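KLLA0E08119p (Kluyveromyces lactis, PDB 3VA7) probably carboxylates urea in a biotin- and ATP-dependent reaction, as the urea carboxylase part of a longer enzyme thought also to hydrolyse the product to ammonium and carbon dioxide. Local coordinates at residues A[149-154]-A[292-297]. Sequence-based numbering, arbitrary orientation.
Sequences REIAER and SLLKYK
The backbone N of Arg-154 donates to Glu-150 O at 2.8 Å, closing the last turn of helix 147-154, from which Arg-154 reaches over to Leu-293 in the C-terminal part of helix 277-293. This is packing between two helices in the biotin carboxylase region, within the range of its ATP-grasp (carbamoyl-phosphate synthase-type ATP-binding) domain, and its cross-segment contacts are apolar or made by a charged group lying against a methyl. Leu-293 CD2 sits over one face of the Arg-154 guanidinium, displaced toward its rim, with NH2 3.8 Å away. The arginine chain starts beside its own backbone N (chi1 -78°) and bends at chi3, and the two side chains meet nearly at right angles.

Ile-151, three residues earlier, is the buried member of the contact. Its CG2 faces the same CD2 of Leu-293, although the modelled separation is too short to be trusted, and lies 4.1 Å from CG of Leu-294, whose side chain runs almost perpendicular to it. The nearest CA atoms, those of Ile-151 and Leu-293, are 7.8 Å apart, and the contacts are made by side chains. Helix 136-143 packs against the same apolar side chains: Ile-151 touches Lys-141, and Leu-294 touches Ala-138 and Leu-142. Nearby, Ser-292 OG is hydrogen-bonded to Gly-247 O, tying this part of the helix to the loop after strand 235-244.

Just past the two leucines the chain turns away in a Schellman motif, with Lys-295 at positive phi (54°) and its backbone N bonded to Ser-292 O at 2.8 Å.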
ATOM      1  N   ARG A 149      19.196 -46.784 -15.174  1.00 70.53           N
ATOM      2  CA  ARG A 149      20.505 -47.049 -15.762  1.00 71.12           C
ATOM      3  C   ARG A 149      20.511 -48.251 -16.731  1.00 70.08           C
ATOM      4  O   ARG A 149      21.125 -48.163 -17.796  1.00 69.92           O
ATOM      5  CB  ARG A 149      21.588 -47.140 -14.682  1.00 71.97           C
ATOM      6  CG  ARG A 149      22.200 -45.766 -14.295  1.00 76.57           C
ATOM      7  CD  ARG A 149      23.691 -45.662 -14.720  1.00 83.52           C
ATOM      8  NE  ARG A 149      24.310 -44.345 -14.455  1.00 87.62           N
ATOM      9  CZ  ARG A 149      25.613 -44.066 -14.615  1.00 89.78           C
ATOM     10  NH1 ARG A 149      26.458 -45.013 -15.035  1.00 90.39           N
ATOM     11  NH2 ARG A 149      26.080 -42.840 -14.353  1.00 89.13           N
ATOM     12  N   GLU A 150      19.811 -49.334 -16.392  1.00 68.91           N
ATOM     13  CA  GLU A 150      19.733 -50.513 -17.277  1.00 68.65           C
ATOM     14  C   GLU A 150      19.135 -50.198 -18.647  1.00 68.01           C
ATOM     15  O   GLU A 150      19.765 -50.525 -19.678  1.00 67.51           O
ATOM     16  CB  GLU A 150      18.954 -51.677 -16.645  1.00 68.90           C
ATOM     17  CG  GLU A 150      18.959 -51.663 -15.133  1.00 71.34           C
ATOM     18  CD  GLU A 150      19.221 -53.021 -14.508  1.00 75.28           C
ATOM     19  OE1 GLU A 150      20.076 -53.072 -13.586  1.00 76.12           O
ATOM     20  OE2 GLU A 150      18.587 -54.027 -14.927  1.00 77.56           O
ATOM     21  N   ILE A 151      17.939 -49.575 -18.640  1.00 67.11           N
ATOM     22  CA  ILE A 151      17.235 -49.137 -19.862  1.00 66.45           C
ATOM     23  C   ILE A 151      18.171 -48.323 -20.730  1.00 65.68           C
ATOM     24  O   ILE A 151      18.290 -48.565 -21.942  1.00 65.43           O
ATOM     25  CB  ILE A 151      15.983 -48.234 -19.609  1.00 66.76           C
ATOM     26  CG1 ILE A 151      15.322 -48.475 -18.250  1.00 67.25           C
ATOM     27  CG2 ILE A 151      14.982 -48.397 -20.756  1.00 67.12           C
ATOM     28  CD1 ILE A 151      13.970 -49.208 -18.293  1.00 70.52           C
ATOM     29  N   ALA A 152      18.842 -47.369 -20.096  1.00 64.82           N
ATOM     30  CA  ALA A 152      19.833 -46.540 -20.775  1.00 65.23           C
ATOM     31  C   ALA A 152      20.923 -47.380 -21.454  1.00 65.16           C
ATOM     32  O   ALA A 152      21.221 -47.194 -22.629  1.00 64.40           O
ATOM     33  CB  ALA A 152      20.435 -45.547 -19.791  1.00 65.05           C
ATOM     34  N   GLU A 153      21.484 -48.317 -20.695  1.00 66.04           N
ATOM     35  CA  GLU A 153      22.479 -49.269 -21.194  1.00 66.96           C
ATOM     36  C   GLU A 153      21.967 -50.022 -22.431  1.00 66.56           C
ATOM     37  O   GLU A 153      22.539 -49.894 -23.534  1.00 65.75           O
ATOM     38  CB  GLU A 153      22.878 -50.248 -20.069  1.00 67.69           C
ATOM     39  CG  GLU A 153      23.668 -51.490 -20.530  1.00 69.39           C
ATOM     40  CD  GLU A 153      24.906 -51.761 -19.677  1.00 71.78           C
ATOM     41  OE1 GLU A 153      25.444 -52.892 -19.770  1.00 72.53           O
ATOM     42  OE2 GLU A 153      25.345 -50.851 -18.927  1.00 71.49           O
ATOM     43  N   ARG A 154      20.883 -50.780 -22.220  1.00 66.17           N
ATOM     44  CA  ARG A 154      20.161 -51.487 -23.278  1.00 66.19           C
ATOM     45  C   ARG A 154      19.846 -50.585 -24.467  1.00 65.80           C
ATOM     46  O   ARG A 154      19.843 -51.050 -25.608  1.00 65.49           O
ATOM     47  CB  ARG A 154      18.864 -52.086 -22.729  1.00 66.37           C
ATOM     48  CG  ARG A 154      19.054 -53.368 -21.941  1.00 67.46           C
ATOM     49  CD  ARG A 154      17.894 -53.599 -21.022  1.00 68.84           C
ATOM     50  NE  ARG A 154      16.647 -53.655 -21.771  1.00 69.84           N
ATOM     51  CZ  ARG A 154      15.440 -53.447 -21.251  1.00 71.35           C
ATOM     52  NH1 ARG A 154      15.296 -53.158 -19.960  1.00 71.84           N
ATOM     53  NH2 ARG A 154      14.368 -53.512 -22.033  1.00 71.77           N
ATOM     54  N   SER A 292      12.078 -44.988 -27.673  1.00 35.68           N
ATOM     55  CA  SER A 292      11.542 -46.125 -28.432  1.00 36.49           C
ATOM     56  C   SER A 292      11.465 -47.431 -27.614  1.00 36.97           C
ATOM     57  O   SER A 292      10.414 -48.058 -27.528  1.00 36.67           O
ATOM     58  CB  SER A 292      12.349 -46.358 -29.695  1.00 35.50           C
ATOM     59  OG  SER A 292      11.857 -45.531 -30.694  1.00 36.54           O
ATOM     60  N   LEU A 293      12.585 -47.797 -27.001  1.00 37.71           N
ATOM     61  CA  LEU A 293      12.668 -48.965 -26.194  1.00 38.47           C
ATOM     62  C   LEU A 293      11.535 -48.971 -25.172  1.00 38.14           C
ATOM     63  O   LEU A 293      10.848 -49.998 -25.015  1.00 38.27           O
ATOM     64  CB  LEU A 293      13.995 -48.950 -25.471  1.00 39.65           C
ATOM     65  CG  LEU A 293      14.221 -50.230 -24.691  1.00 44.63           C
ATOM     66  CD1 LEU A 293      14.945 -51.181 -25.672  1.00 45.61           C
ATOM     67  CD2 LEU A 293      15.019 -49.982 -23.357  1.00 45.43           C
ATOM     68  N   LEU A 294      11.317 -47.845 -24.475  1.00 36.52           N
ATOM     69  CA  LEU A 294      10.214 -47.805 -23.494  1.00 35.48           C
ATOM     70  C   LEU A 294       8.783 -47.835 -24.102  1.00 34.84           C
ATOM     71  O   LEU A 294       7.798 -48.035 -23.370  1.00 33.06           O
ATOM     72  CB  LEU A 294      10.343 -46.576 -22.611  1.00 35.78           C
ATOM     73  CG  LEU A 294      11.435 -46.498 -21.534  1.00 36.53           C
ATOM     74  CD1 LEU A 294      12.099 -45.161 -21.517  1.00 34.16           C
ATOM     75  CD2 LEU A 294      10.825 -46.783 -20.165  1.00 39.59           C
ATOM     76  N   LYS A 295       8.663 -47.645 -25.428  1.00 34.06           N
ATOM     77  CA  LYS A 295       7.362 -47.302 -26.007  1.00 33.90           C
ATOM     78  C   LYS A 295       6.890 -46.053 -25.224  1.00 33.60           C
ATOM     79  O   LYS A 295       5.747 -45.958 -24.732  1.00 32.69           O
ATOM     80  CB  LYS A 295       6.346 -48.460 -25.884  1.00 33.73           C
ATOM     81  CG  LYS A 295       6.059 -49.229 -27.160  1.00 33.25           C
ATOM     82  CD  LYS A 295       6.662 -50.596 -27.169  1.00 34.96           C
ATOM     83  CE  LYS A 295       6.315 -51.417 -28.448  1.00 35.12           C
ATOM     84  NZ  LYS A 295       5.080 -52.264 -28.384  1.00 28.45           N
ATOM     85  N   TYR A 296       7.818 -45.118 -25.055  1.00 33.26           N
ATOM     86  CA  TYR A 296       7.483 -43.914 -24.311  1.00 33.43           C
ATOM     87  C   TYR A 296       6.302 -43.114 -24.937  1.00 32.58           C
ATOM     88  O   TYR A 296       6.198 -42.995 -26.162  1.00 30.87           O
ATOM     89  CB  TYR A 296       8.708 -43.035 -24.128  1.00 33.43           C
ATOM     90  CG  TYR A 296       8.510 -41.970 -23.066  1.00 33.36           C
ATOM     91  CD1 TYR A 296       9.035 -42.142 -21.779  1.00 30.91           C
ATOM     92  CD2 TYR A 296       7.829 -40.758 -23.366  1.00 31.60           C
ATOM     93  CE1 TYR A 296       8.872 -41.161 -20.810  1.00 32.56           C
ATOM     94  CE2 TYR A 296       7.674 -39.765 -22.411  1.00 31.53           C
ATOM     95  CZ  TYR A 296       8.195 -39.971 -21.130  1.00 32.49           C
ATOM     96  OH  TYR A 296       8.034 -39.007 -20.165  1.00 34.83           O
ATOM     97  N   LYS A 297       5.426 -42.620 -24.051  1.00 31.85           N
ATOM     98  CA  LYS A 297       4.273 -41.809 -24.408  1.00 31.09           C
ATOM     99  C   LYS A 297       4.284 -40.351 -23.865  1.00 31.39           C
ATOM    100  O   LYS A 297       4.416 -40.114 -22.614  1.00 29.32           O
ATOM    101  CB  LYS A 297       2.993 -42.497 -23.978  1.00 30.38           C
ATOM    102  CG  LYS A 297       1.906 -42.116 -24.882  1.00 29.15           C
ATOM    103  CD  LYS A 297       0.615 -42.754 -24.520  1.00 26.50           C
ATOM    104  CE  LYS A 297      -0.140 -43.019 -25.853  1.00 28.83           C
ATOM    105  NZ  LYS A 297      -1.492 -43.633 -25.652  1.00 28.52           N
TER